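Local coordinates for serine-tRNA ligase (Naegleria fowleri, PDB 6BLJ), which probably attaches serine to its cognate tRNA in the cytoplasm, by way of a seryl-adenylate made from ATP, as class II aminoacyl-tRNA synthetases do, at residues Ala227-Ala232 and Glu334-Phe339; Ile233-Lys238 and Ser360-Gln365; Lys239-Ile244 and Phe353-Gly358. All blocks are in the same frame, centred on the assembly; numbering follows the deposited sequence.

Contact 1 (Ala227-Ala232 and Glu334-Phe339)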
ATOM      1  N   ALA A 227     -16.952  14.651  27.219  1.00 28.69           N
ATOM      2  CA  ALA A 227     -16.566  15.642  28.218  1.00 29.71           C
ATOM      3  C   ALA A 227     -15.126  16.103  27.996  1.00 32.66           C
ATOM      4  O   ALA A 227     -14.831  17.301  28.085  1.00 32.25           O
ATOM      5  CB  ALA A 227     -16.761  15.070  29.628  1.00 25.10           C
ATOM      6  N   LEU A 228     -14.221  15.165  27.679  1.00 31.20           N
ATOM      7  CA  LEU A 228     -12.827  15.521  27.426  1.00 29.95           C
ATOM      8  C   LEU A 228     -12.701  16.453  26.233  1.00 36.95           C
ATOM      9  O   LEU A 228     -11.919  17.411  26.263  1.00 33.94           O
ATOM     10  CB  LEU A 228     -11.993  14.261  27.192  1.00 32.08           C
ATOM     11  CG  LEU A 228     -11.279  13.557  28.344  1.00 34.23           C
ATOM     12  CD1 LEU A 228     -10.656  12.256  27.824  1.00 32.43           C
ATOM     13  CD2 LEU A 228     -10.204  14.456  28.960  1.00 32.00           C
ATOM     14  N   GLN A 229     -13.433  16.158  25.154  1.00 27.84           N
ATOM     15  CA  GLN A 229     -13.401  17.009  23.972  1.00 32.20           C
ATOM     16  C   GLN A 229     -13.950  18.392  24.290  1.00 30.03           C
ATOM     17  O   GLN A 229     -13.369  19.408  23.899  1.00 34.37           O
ATOM     18  CB  GLN A 229     -14.209  16.370  22.842  1.00 31.26           C
ATOM     19  CG  GLN A 229     -13.590  15.127  22.246  1.00 31.53           C
ATOM     20  CD  GLN A 229     -14.591  14.374  21.411  1.00 37.03           C
ATOM     21  OE1 GLN A 229     -14.821  13.181  21.612  1.00 39.93           O
ATOM     22  NE2 GLN A 229     -15.241  15.084  20.501  1.00 36.11           N
ATOM     23  N   ASN A 230     -15.103  18.441  24.969  1.00 27.42           N
ATOM     24  CA  ASN A 230     -15.745  19.712  25.286  1.00 30.26           C
ATOM     25  C   ASN A 230     -14.861  20.569  26.191  1.00 35.45           C
ATOM     26  O   ASN A 230     -14.728  21.786  25.990  1.00 28.41           O
ATOM     27  CB  ASN A 230     -17.090  19.425  25.953  1.00 31.30           C
ATOM     28  CG  ASN A 230     -18.082  20.566  25.821  1.00 47.87           C
ATOM     29  OD1 ASN A 230     -19.279  20.344  25.672  1.00 53.35           O
ATOM     30  ND2 ASN A 230     -17.588  21.797  25.889  1.00 46.23           N
ATOM     31  N   TYR A 231     -14.279  19.950  27.219  1.00 31.89           N
ATOM     32  CA  TYR A 231     -13.398  20.665  28.133  1.00 33.19           C
ATOM     33  C   TYR A 231     -12.134  21.132  27.418  1.00 31.95           C
ATOM     34  O   TYR A 231     -11.713  22.283  27.576  1.00 32.84           O
ATOM     35  CB  TYR A 231     -13.056  19.764  29.328  1.00 33.43           C
ATOM     36  CG  TYR A 231     -11.957  20.298  30.231  1.00 33.69           C
ATOM     37  CD1 TYR A 231     -12.013  21.595  30.720  1.00 30.22           C
ATOM     38  CD2 TYR A 231     -10.869  19.504  30.594  1.00 30.39           C
ATOM     39  CE1 TYR A 231     -11.010  22.104  31.542  1.00 34.94           C
ATOM     40  CE2 TYR A 231      -9.855  20.003  31.427  1.00 26.20           C
ATOM     41  CZ  TYR A 231      -9.942  21.311  31.894  1.00 30.41           C
ATOM     42  OH  TYR A 231      -8.962  21.834  32.705  1.00 33.28           O
ATOM     43  N   ALA A 232     -11.534  20.259  26.608  1.00 27.21           N
ATOM     44  CA  ALA A 232     -10.312  20.625  25.895  1.00 29.65           C
ATOM     45  C   ALA A 232     -10.528  21.846  25.017  1.00 30.70           C
ATOM     46  O   ALA A 232      -9.703  22.769  24.998  1.00 29.39           O
ATOM     47  CB  ALA A 232      -9.829  19.446  25.047  1.00 26.47           C
ATOM     48  N   GLU A 334     -10.486  10.357  18.517  1.00 20.67           N
ATOM     49  CA  GLU A 334     -10.623  11.809  18.455  1.00 23.59           C
ATOM     50  C   GLU A 334      -9.441  12.475  19.132  1.00 24.45           C
ATOM     51  O   GLU A 334      -8.887  11.955  20.107  1.00 18.76           O
ATOM     52  CB  GLU A 334     -11.924  12.304  19.109  1.00 20.90           C
ATOM     53  CG  GLU A 334     -13.160  12.063  18.258  1.00 21.35           C
ATOM     54  CD  GLU A 334     -13.550  10.582  18.188  1.00 27.57           C
ATOM     55  OE1 GLU A 334     -13.688   9.945  19.265  1.00 24.50           O
ATOM     56  OE2 GLU A 334     -13.737  10.065  17.066  1.00 24.28           O
ATOM     57  N   LYS A 335      -9.044  13.632  18.599  1.00 23.68           N
ATOM     58  CA  LYS A 335      -7.895  14.334  19.150  1.00 21.97           C
ATOM     59  C   LYS A 335      -8.108  15.843  19.057  1.00 31.63           C
ATOM     60  O   LYS A 335      -8.514  16.366  18.010  1.00 26.19           O
ATOM     61  CB  LYS A 335      -6.589  13.919  18.441  1.00 26.30           C
ATOM     62  CG  LYS A 335      -5.341  14.641  19.010  1.00 25.34           C
ATOM     63  CD  LYS A 335      -4.013  14.021  18.544  1.00 21.24           C
ATOM     64  CE  LYS A 335      -3.803  14.050  17.023  1.00 27.35           C
ATOM     65  NZ  LYS A 335      -3.987  15.405  16.424  1.00 30.56           N
ATOM     66  N   ILE A 336      -7.843  16.530  20.161  1.00 24.87           N
ATOM     67  CA  ILE A 336      -7.818  17.990  20.199  1.00 20.87           C
ATOM     68  C   ILE A 336      -6.364  18.419  20.100  1.00 26.48           C
ATOM     69  O   ILE A 336      -5.522  17.971  20.894  1.00 22.65           O
ATOM     70  CB  ILE A 336      -8.459  18.535  21.484  1.00 24.26           C
ATOM     71  CG1 ILE A 336      -9.854  17.923  21.701  1.00 30.93           C
ATOM     72  CG2 ILE A 336      -8.466  20.074  21.465  1.00 25.85           C
ATOM     73  CD1 ILE A 336     -10.832  18.146  20.586  1.00 28.84           C
ATOM     74  N   GLU A 337      -6.073  19.279  19.129  1.00 21.21           N
ATOM     75  CA  GLU A 337      -4.720  19.602  18.700  1.00 27.30           C
ATOM     76  C   GLU A 337      -4.470  21.104  18.822  1.00 32.04           C
ATOM     77  O   GLU A 337      -5.344  21.917  18.487  1.00 28.39           O
ATOM     78  CB  GLU A 337      -4.514  19.131  17.237  1.00 24.72           C
ATOM     79  CG  GLU A 337      -3.123  19.375  16.657  1.00 31.72           C
ATOM     80  CD  GLU A 337      -2.110  18.325  17.102  1.00 31.57           C
ATOM     81  OE1 GLU A 337      -2.483  17.399  17.862  1.00 29.18           O
ATOM     82  OE2 GLU A 337      -0.941  18.417  16.675  1.00 35.78           O
ATOM     83  N   GLN A 338      -3.297  21.471  19.349  1.00 25.66           N
ATOM     84  CA  GLN A 338      -2.802  22.843  19.266  1.00 27.17           C
ATOM     85  C   GLN A 338      -2.017  23.013  17.973  1.00 28.40           C
ATOM     86  O   GLN A 338      -1.150  22.191  17.664  1.00 29.81           O
ATOM     87  CB  GLN A 338      -1.886  23.200  20.436  1.00 23.80           C
ATOM     88  CG  GLN A 338      -2.463  23.064  21.835  1.00 25.91           C
ATOM     89  CD  GLN A 338      -1.398  23.376  22.891  1.00 29.69           C
ATOM     90  OE1 GLN A 338      -1.065  24.526  23.112  1.00 31.05           O
ATOM     91  NE2 GLN A 338      -0.859  22.343  23.529  1.00 30.06           N
ATOM     92  N   PHE A 339      -2.314  24.077  17.230  1.00 23.81           N
ATOM     93  CA  PHE A 339      -1.623  24.386  15.978  1.00 23.31           C
ATOM     94  C   PHE A 339      -1.380  25.890  15.923  1.00 26.79           C
ATOM     95  O   PHE A 339      -2.324  26.670  16.092  1.00 31.43           O
ATOM     96  CB  PHE A 339      -2.444  23.923  14.759  1.00 23.87           C
ATOM     97  CG  PHE A 339      -1.705  24.054  13.441  1.00 31.27           C
ATOM     98  CD1 PHE A 339      -1.630  25.281  12.780  1.00 27.76           C
ATOM     99  CD2 PHE A 339      -1.080  22.957  12.875  1.00 30.32           C
ATOM    100  CE1 PHE A 339      -0.945  25.404  11.582  1.00 31.70           C
ATOM    101  CE2 PHE A 339      -0.390  23.066  11.673  1.00 32.25           C
ATOM    102  CZ  PHE A 339      -0.317  24.291  11.026  1.00 33.23           C
TER
HETATM  103  O   HOH W   1     -16.162  11.036  20.122  1.00 32.18           O
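Ile336 lays its CB, CG1 and CG2 against the methyl group of Ala232, with CG1 nearest at 3.7 Å from Ala232 CB and CG2 at 3.9 Å from the same carbon. The methyl therefore sits over the branch point of the isoleucine and not at the end of its chain. With CG1 turned beside the backbone N (chi1 -52°) and CG2 beside the carbonyl carbon, both branches straddle Ala232 CB. CD1 bends on toward Gln229, whose CG lies 4.4 Å from Ile336 CD1.

One helical turn earlier, Gln229 reaches the strand with its amide end. The chain runs extended beyond CG, which carries OE1 to 3.9 Å from Glu334 CG, across the CB and CG methylenes of the glutamate, while the amide and carboxylate planes stand 40° apart. Polar contact between the two is indirect: a water donates to Gln229 OE1 at 2.9 Å and, more weakly, to Glu334 OE1, which also has a weak bond from Asn225. The other carboxylate oxygen, Glu334 OE2, is held by Tyr245 of the second subunit and by Thr311 of the same chain.

The short axes of 227-232 and 334-339 pass 9.0 Å apart at 14°, so the helix runs nearly parallel to the strand, packed on the sheet of the class II catalytic core. Glu334 and Ile336 face the helix, while Lys335 between them points away from it, touches AMP and forms a salt bridge from its NZ to Glu337 OE1 at 2.9 Å. The chemistry divides accordingly: Ala232 and Ile336 meet by apolar contact, whereas Glu334 brings a buried carboxylate bonded to Tyr245 of the second subunit, so one polar group of this contact also takes part in the subunit interface.

Contact 2 (Ile233-Lys238 and Ser360-Gln365)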
ATOM      1  N   ILE A 233     -11.639  21.874  24.283  1.00 31.34           N
ATOM      2  CA  ILE A 233     -11.916  23.010  23.407  1.00 32.82           C
ATOM      3  C   ILE A 233     -12.160  24.278  24.225  1.00 30.40           C
ATOM      4  O   ILE A 233     -11.663  25.359  23.881  1.00 31.77           O
ATOM      5  CB  ILE A 233     -13.093  22.660  22.473  1.00 35.27           C
ATOM      6  CG1 ILE A 233     -12.600  21.654  21.423  1.00 35.00           C
ATOM      7  CG2 ILE A 233     -13.664  23.893  21.803  1.00 38.07           C
ATOM      8  CD1 ILE A 233     -13.671  20.820  20.838  1.00 36.55           C
ATOM      9  N   ASP A 234     -12.920  24.174  25.320  1.00 31.13           N
ATOM     10  CA  ASP A 234     -13.101  25.335  26.197  1.00 29.32           C
ATOM     11  C   ASP A 234     -11.762  25.805  26.753  1.00 33.98           C
ATOM     12  O   ASP A 234     -11.459  27.003  26.757  1.00 34.94           O
ATOM     13  CB  ASP A 234     -14.052  24.998  27.339  1.00 32.55           C
ATOM     14  CG  ASP A 234     -15.484  24.959  26.902  1.00 52.12           C
ATOM     15  OD1 ASP A 234     -15.750  25.365  25.747  1.00 56.48           O
ATOM     16  OD2 ASP A 234     -16.340  24.553  27.721  1.00 61.65           O
ATOM     17  N   PHE A 235     -10.950  24.854  27.220  1.00 31.07           N
ATOM     18  CA  PHE A 235      -9.633  25.143  27.780  1.00 35.62           C
ATOM     19  C   PHE A 235      -8.778  25.948  26.802  1.00 34.94           C
ATOM     20  O   PHE A 235      -8.227  26.998  27.153  1.00 34.90           O
ATOM     21  CB  PHE A 235      -8.984  23.800  28.130  1.00 32.62           C
ATOM     22  CG  PHE A 235      -7.628  23.885  28.784  1.00 35.15           C
ATOM     23  CD1 PHE A 235      -7.511  24.034  30.154  1.00 35.47           C
ATOM     24  CD2 PHE A 235      -6.476  23.732  28.033  1.00 33.76           C
ATOM     25  CE1 PHE A 235      -6.268  24.063  30.758  1.00 29.98           C
ATOM     26  CE2 PHE A 235      -5.231  23.770  28.634  1.00 34.91           C
ATOM     27  CZ  PHE A 235      -5.133  23.927  29.999  1.00 31.63           C
ATOM     28  N   LEU A 236      -8.679  25.490  25.553  1.00 28.79           N
ATOM     29  CA  LEU A 236      -7.845  26.207  24.594  1.00 30.43           C
ATOM     30  C   LEU A 236      -8.502  27.485  24.078  1.00 33.83           C
ATOM     31  O   LEU A 236      -7.797  28.469  23.812  1.00 33.79           O
ATOM     32  CB  LEU A 236      -7.481  25.292  23.420  1.00 30.16           C
ATOM     33  CG  LEU A 236      -6.390  24.257  23.718  1.00 28.49           C
ATOM     34  CD1 LEU A 236      -6.115  23.378  22.488  1.00 25.50           C
ATOM     35  CD2 LEU A 236      -5.104  24.950  24.196  1.00 29.41           C
ATOM     36  N   ALA A 237      -9.832  27.497  23.918  1.00 32.92           N
ATOM     37  CA  ALA A 237     -10.506  28.710  23.458  1.00 34.73           C
ATOM     38  C   ALA A 237     -10.266  29.859  24.424  1.00 40.67           C
ATOM     39  O   ALA A 237     -10.076  31.008  24.003  1.00 38.89           O
ATOM     40  CB  ALA A 237     -12.011  28.474  23.292  1.00 35.91           C
ATOM     41  N   LYS A 238     -10.295  29.569  25.720  1.00 35.89           N
ATOM     42  CA  LYS A 238     -10.017  30.586  26.718  1.00 41.58           C
ATOM     43  C   LYS A 238      -8.574  31.071  26.666  1.00 43.06           C
ATOM     44  O   LYS A 238      -8.296  32.187  27.111  1.00 44.37           O
ATOM     45  CB  LYS A 238     -10.398  30.056  28.098  1.00 41.19           C
ATOM     46  CG  LYS A 238     -11.917  30.001  28.245  1.00 59.57           C
ATOM     47  CD  LYS A 238     -12.424  29.351  29.521  1.00 64.57           C
ATOM     48  CE  LYS A 238     -13.952  29.355  29.502  1.00 64.45           C
ATOM     49  NZ  LYS A 238     -14.580  28.611  30.623  1.00 70.06           N
ATOM     50  N   SER A 360      -0.294  21.960  27.473  1.00 23.33           N
ATOM     51  CA  SER A 360      -0.616  20.553  27.673  1.00 24.31           C
ATOM     52  C   SER A 360      -0.346  20.131  29.110  1.00 28.86           C
ATOM     53  O   SER A 360      -1.137  19.388  29.705  1.00 28.84           O
ATOM     54  CB  SER A 360       0.172  19.687  26.683  1.00 27.44           C
ATOM     55  OG  SER A 360      -0.214  20.001  25.349  1.00 29.04           O
ATOM     56  N   GLU A 361       0.764  20.602  29.681  1.00 26.64           N
ATOM     57  CA  GLU A 361       1.066  20.337  31.085  1.00 32.07           C
ATOM     58  C   GLU A 361      -0.040  20.853  31.999  1.00 31.27           C
ATOM     59  O   GLU A 361      -0.492  20.138  32.899  1.00 31.31           O
ATOM     60  CB  GLU A 361       2.398  20.977  31.468  1.00 27.82           C
ATOM     61  CG  GLU A 361       3.622  20.292  30.889  1.00 28.32           C
ATOM     62  CD  GLU A 361       4.879  20.792  31.559  1.00 34.09           C
ATOM     63  OE1 GLU A 361       5.067  20.466  32.747  1.00 32.81           O
ATOM     64  OE2 GLU A 361       5.657  21.526  30.914  1.00 34.07           O
ATOM     65  N   ALA A 362      -0.473  22.108  31.800  1.00 29.94           N
ATOM     66  CA  ALA A 362      -1.574  22.633  32.610  1.00 33.92           C
ATOM     67  C   ALA A 362      -2.836  21.797  32.418  1.00 30.81           C
ATOM     68  O   ALA A 362      -3.609  21.591  33.361  1.00 27.10           O
ATOM     69  CB  ALA A 362      -1.849  24.098  32.262  1.00 27.98           C
ATOM     70  N   PHE A 363      -3.059  21.291  31.202  1.00 29.10           N
ATOM     71  CA  PHE A 363      -4.237  20.466  30.968  1.00 27.13           C
ATOM     72  C   PHE A 363      -4.201  19.203  31.823  1.00 28.64           C
ATOM     73  O   PHE A 363      -5.168  18.892  32.528  1.00 26.08           O
ATOM     74  CB  PHE A 363      -4.357  20.120  29.484  1.00 24.90           C
ATOM     75  CG  PHE A 363      -5.635  19.383  29.131  1.00 27.98           C
ATOM     76  CD1 PHE A 363      -6.845  20.053  29.079  1.00 28.55           C
ATOM     77  CD2 PHE A 363      -5.615  18.026  28.837  1.00 30.68           C
ATOM     78  CE1 PHE A 363      -8.017  19.381  28.736  1.00 27.65           C
ATOM     79  CE2 PHE A 363      -6.785  17.351  28.496  1.00 34.84           C
ATOM     80  CZ  PHE A 363      -7.989  18.034  28.459  1.00 25.63           C
ATOM     81  N   TYR A 364      -3.086  18.458  31.775  1.00 25.83           N
ATOM     82  CA  TYR A 364      -3.016  17.203  32.522  1.00 26.28           C
ATOM     83  C   TYR A 364      -2.903  17.431  34.025  1.00 23.48           C
ATOM     84  O   TYR A 364      -3.423  16.620  34.809  1.00 23.58           O
ATOM     85  CB  TYR A 364      -1.879  16.323  31.982  1.00 24.95           C
ATOM     86  CG  TYR A 364      -2.288  15.828  30.615  1.00 24.87           C
ATOM     87  CD1 TYR A 364      -3.230  14.803  30.491  1.00 24.50           C
ATOM     88  CD2 TYR A 364      -1.836  16.456  29.454  1.00 24.00           C
ATOM     89  CE1 TYR A 364      -3.687  14.387  29.253  1.00 22.39           C
ATOM     90  CE2 TYR A 364      -2.274  16.024  28.187  1.00 27.14           C
ATOM     91  CZ  TYR A 364      -3.200  14.993  28.107  1.00 23.63           C
ATOM     92  OH  TYR A 364      -3.661  14.554  26.898  1.00 30.09           O
ATOM     93  N   GLN A 365      -2.248  18.511  34.457  1.00 24.20           N
ATOM     94  CA  GLN A 365      -2.336  18.848  35.874  1.00 29.13           C
ATOM     95  C   GLN A 365      -3.791  19.062  36.287  1.00 30.91           C
ATOM     96  O   GLN A 365      -4.202  18.618  37.361  1.00 30.80           O
ATOM     97  CB  GLN A 365      -1.504  20.088  36.205  1.00 27.48           C
ATOM     98  CG  GLN A 365      -0.003  19.891  36.098  1.00 29.56           C
ATOM     99  CD  GLN A 365       0.722  21.225  36.082  1.00 39.73           C
ATOM    100  OE1 GLN A 365       0.215  22.205  36.609  1.00 44.61           O
ATOM    101  NE2 GLN A 365       1.896  21.270  35.459  1.00 31.72           N
TER
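Phe235 and Phe363 both hold CG opposite the backbone N, with chi1 -177° and -174°, and these similar torsions carry the two rings off their helices toward each other, between segments 233-238 and 360-365. There they form a T-shaped pair: the centroids are 5.2 Å apart, the planes meet at 71°, and Phe363 presents its edge to a face of Phe235. The atom that does the touching is Phe363 CD1, which stands over the centre of the Phe235 ring, 3.8 Å from Phe235 CD2.

The far end of the Phe235 ring reaches beyond this side chain to the opposite backbone. Phe235 CZ comes to 3.6 Å from Phe363 N, and Phe235 CE2 lies 3.8 Å from Phe363 CB, so the ring rests against the root of Phe363 as well as against its edge. Ala362 completes the fit: its methyl lies in the plane of the Phe235 ring, at the edge, with Ala362 CB 4.0 Å from Phe235 CZ. One aromatic ring is thereby met over a face by Phe363 and at its edge by Ala362, two contacts in different directions that would limit its tilting.

The interface is small, burying 151 Å² in all, and is apolar and partly buried. Phe363 is held from further sides, since its edge also faces Tyr364 and its ring meets that of Tyr231, one turn before Phe235 on helix 220-238. The contact joins that helix to helix 348-366. Both lie against the catalytic sheet: Leu236 packs on Leu445 and Phe363 on Thr446, both of strand 436-447, while Ile233 packs on Ile336 of strand 332-342 and also touches Leu226 of the second subunit.

Contact 3 (Lys239-Ile244 and Phe353-Gly358)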
ATOM      1  N   LYS A 239      -7.655  30.289  26.103  1.00 43.63           N
ATOM      2  CA  LYS A 239      -6.286  30.761  25.926  1.00 40.94           C
ATOM      3  C   LYS A 239      -6.083  31.431  24.574  1.00 39.85           C
ATOM      4  O   LYS A 239      -4.938  31.654  24.166  1.00 36.07           O
ATOM      5  CB  LYS A 239      -5.287  29.613  26.092  1.00 33.62           C
ATOM      6  CG  LYS A 239      -5.324  28.959  27.475  1.00 38.73           C
ATOM      7  CD  LYS A 239      -4.253  27.889  27.619  1.00 37.95           C
ATOM      8  CE  LYS A 239      -4.265  27.288  29.006  1.00 45.53           C
ATOM      9  NZ  LYS A 239      -3.551  28.142  29.970  1.00 49.22           N
ATOM     10  N   GLY A 240      -7.164  31.739  23.864  1.00 39.40           N
ATOM     11  CA  GLY A 240      -7.055  32.398  22.579  1.00 40.92           C
ATOM     12  C   GLY A 240      -6.829  31.478  21.402  1.00 43.49           C
ATOM     13  O   GLY A 240      -6.461  31.962  20.323  1.00 43.07           O
ATOM     14  N   TYR A 241      -7.042  30.173  21.559  1.00 34.00           N
ATOM     15  CA  TYR A 241      -6.911  29.242  20.442  1.00 35.55           C
ATOM     16  C   TYR A 241      -8.261  29.105  19.744  1.00 34.72           C
ATOM     17  O   TYR A 241      -9.246  28.698  20.361  1.00 35.04           O
ATOM     18  CB  TYR A 241      -6.375  27.890  20.922  1.00 29.51           C
ATOM     19  CG  TYR A 241      -4.895  27.921  21.274  1.00 30.12           C
ATOM     20  CD1 TYR A 241      -4.431  28.667  22.365  1.00 34.59           C
ATOM     21  CD2 TYR A 241      -3.968  27.187  20.540  1.00 29.91           C
ATOM     22  CE1 TYR A 241      -3.072  28.704  22.697  1.00 32.02           C
ATOM     23  CE2 TYR A 241      -2.610  27.206  20.864  1.00 33.79           C
ATOM     24  CZ  TYR A 241      -2.168  27.967  21.946  1.00 34.85           C
ATOM     25  OH  TYR A 241      -0.825  27.995  22.264  1.00 33.59           O
ATOM     26  N   MET A 242      -8.297  29.457  18.464  1.00 29.57           N
ATOM     27  CA  MET A 242      -9.527  29.409  17.675  0.70 31.85           C
ATOM     28  C   MET A 242      -9.966  27.966  17.417  1.00 26.15           C
ATOM     29  O   MET A 242      -9.260  27.214  16.741  1.00 26.34           O
ATOM     30  CB  MET A 242      -9.302  30.143  16.355  0.70 31.25           C
ATOM     31  CG  MET A 242     -10.369  29.895  15.328  0.70 40.68           C
ATOM     32  SD  MET A 242     -11.816  30.906  15.614  0.70 51.51           S
ATOM     33  CE  MET A 242     -11.581  32.095  14.294  0.70 55.40           C
ATOM     34  N   PRO A 243     -11.119  27.536  17.931  1.00 25.22           N
ATOM     35  CA  PRO A 243     -11.599  26.185  17.590  1.00 29.70           C
ATOM     36  C   PRO A 243     -11.791  26.042  16.086  1.00 24.16           C
ATOM     37  O   PRO A 243     -12.293  26.948  15.425  1.00 30.95           O
ATOM     38  CB  PRO A 243     -12.933  26.075  18.341  1.00 30.83           C
ATOM     39  CG  PRO A 243     -12.843  27.095  19.449  1.00 32.60           C
ATOM     40  CD  PRO A 243     -12.005  28.215  18.898  1.00 30.73           C
ATOM     41  N   ILE A 244     -11.374  24.900  15.540  1.00 23.98           N
ATOM     42  CA  ILE A 244     -11.554  24.638  14.115  1.00 23.66           C
ATOM     43  C   ILE A 244     -11.793  23.147  13.899  1.00 24.18           C
ATOM     44  O   ILE A 244     -10.995  22.307  14.311  1.00 23.94           O
ATOM     45  CB  ILE A 244     -10.371  25.169  13.269  1.00 25.76           C
ATOM     46  CG1 ILE A 244     -10.591  24.911  11.777  1.00 26.14           C
ATOM     47  CG2 ILE A 244      -9.016  24.610  13.733  1.00 26.32           C
ATOM     48  CD1 ILE A 244      -9.559  25.648  10.880  1.00 27.81           C
ATOM     49  N   PHE A 353       6.770  27.321  21.376  1.00 29.96           N
ATOM     50  CA  PHE A 353       6.984  25.924  21.739  1.00 26.33           C
ATOM     51  C   PHE A 353       6.816  25.722  23.243  1.00 30.86           C
ATOM     52  O   PHE A 353       6.082  24.832  23.687  1.00 27.39           O
ATOM     53  CB  PHE A 353       8.388  25.498  21.269  1.00 25.51           C
ATOM     54  CG  PHE A 353       8.757  24.060  21.598  1.00 27.83           C
ATOM     55  CD1 PHE A 353       8.498  23.035  20.689  1.00 28.60           C
ATOM     56  CD2 PHE A 353       9.384  23.736  22.793  1.00 32.64           C
ATOM     57  CE1 PHE A 353       8.841  21.717  20.973  1.00 29.67           C
ATOM     58  CE2 PHE A 353       9.728  22.419  23.084  1.00 36.23           C
ATOM     59  CZ  PHE A 353       9.462  21.411  22.172  1.00 29.72           C
ATOM     60  N   ASP A 354       7.482  26.567  24.043  1.00 31.63           N
ATOM     61  CA  ASP A 354       7.363  26.492  25.498  1.00 34.31           C
ATOM     62  C   ASP A 354       5.929  26.734  25.955  1.00 34.87           C
ATOM     63  O   ASP A 354       5.451  26.080  26.890  1.00 33.04           O
ATOM     64  CB  ASP A 354       8.306  27.514  26.155  1.00 39.38           C
ATOM     65  CG  ASP A 354       9.776  27.180  25.949  1.00 40.09           C
ATOM     66  OD1 ASP A 354      10.087  26.016  25.637  1.00 42.78           O
ATOM     67  OD2 ASP A 354      10.621  28.078  26.112  1.00 47.36           O
ATOM     68  N   GLU A 355       5.237  27.689  25.323  1.00 31.59           N
ATOM     69  CA  GLU A 355       3.850  27.966  25.686  1.00 34.02           C
ATOM     70  C   GLU A 355       2.956  26.758  25.418  1.00 32.34           C
ATOM     71  O   GLU A 355       2.097  26.419  26.241  1.00 30.90           O
ATOM     72  CB  GLU A 355       3.329  29.190  24.917  1.00 37.70           C
ATOM     73  CG  GLU A 355       1.821  29.438  25.107  1.00 45.82           C
ATOM     74  CD  GLU A 355       1.275  30.621  24.298  1.00 45.83           C
ATOM     75  OE1 GLU A 355       1.903  31.701  24.296  1.00 41.83           O
ATOM     76  OE2 GLU A 355       0.211  30.450  23.647  1.00 39.99           O
ATOM     77  N   MET A 356       3.167  26.078  24.282  1.00 27.28           N
ATOM     78  CA  MET A 356       2.287  24.978  23.886  1.00 27.56           C
ATOM     79  C   MET A 356       2.499  23.750  24.758  1.00 27.77           C
ATOM     80  O   MET A 356       1.527  23.104  25.166  1.00 26.48           O
ATOM     81  CB  MET A 356       2.505  24.641  22.406  1.00 28.28           C
ATOM     82  CG  MET A 356       2.046  25.787  21.476  1.00 26.33           C
ATOM     83  SD  MET A 356       2.663  25.641  19.786  1.00 29.82           S
ATOM     84  CE  MET A 356       1.686  24.247  19.192  1.00 22.66           C
ATOM     85  N   ILE A 357       3.755  23.380  25.029  1.00 25.99           N
ATOM     86  CA  ILE A 357       3.947  22.259  25.941  1.00 25.87           C
ATOM     87  C   ILE A 357       3.443  22.653  27.324  1.00 33.05           C
ATOM     88  O   ILE A 357       2.875  21.824  28.039  1.00 32.71           O
ATOM     89  CB  ILE A 357       5.420  21.780  25.951  1.00 31.75           C
ATOM     90  CG1 ILE A 357       5.561  20.426  26.667  1.00 33.11           C
ATOM     91  CG2 ILE A 357       6.356  22.821  26.594  1.00 27.24           C
ATOM     92  CD1 ILE A 357       4.764  19.298  26.019  1.00 29.72           C
ATOM     93  N   GLY A 358       3.569  23.941  27.688  1.00 37.85           N
ATOM     94  CA  GLY A 358       3.004  24.415  28.947  1.00 32.19           C
ATOM     95  C   GLY A 358       1.488  24.302  29.005  1.00 31.00           C
ATOM     96  O   GLY A 358       0.922  24.013  30.060  1.00 30.17           O
TER
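Tyr241 reaches Glu355 and Met356 of helix 348-366 with the outer end of its side chain. The path starts at CB, which points toward segment 353-358; CG, turned beside the backbone N (chi1 -74°), continues in that direction and aims the ring at the helix. Farther out, CE1 and CZ of Tyr241 each come to 3.8 Å from Glu355 OE2, which lies near the ring plane at the edge. The tip makes the bond: Tyr241 OH donates to Glu355 OE2 at 3.0 Å, approaching on the anti side of the carboxylate, 26° out of its plane. Ring and carboxylate planes are 72° apart. The same hydroxyl oxygen, Tyr241 OH, also touches an apolar neighbour, Met356 CG, at 3.7 Å.

Glu355 meets the tyrosine from the opposite direction, its chain extended beyond CG. Its OE2 is shared, because Lys305 forms a salt bridge to that oxygen; this second, charged partner would favour the anionic form of the carboxylate.

Tyr241 follows Gly240, which has a positive phi and is the C-prime residue of a Schellman motif that ends helix 220-238. The bond thus links the residue just after that glycine to helix 348-366. Around it, the Tyr241 side chain packs on Cys307 of strand 304-313 and on Val340 of strand 332-342, and strand 242-245 continues beside 304-313 and pairs with a strand of the second subunit.

Overall arrangement
From the N terminus, helix 220-238 supplies the first segments of contacts 1 and 2, and the turn into strand 242-245 supplies that of contact 3. The chain then passes through strand 304-313 to strand 332-342, where contact 1 closes a loop of 101 residues. Helix 348-366 follows, closing contact 3 and then contact 2; the loop of contact 3 thus lies within that of contact 2, while contact 1 crosses both. Gln338 links the strand to the helix, its NE2 3.0 Å from Met356 O. Together the contacts tie helices 220-238 and 348-366 to each other and to the catalytic sheet, close to the second subunit.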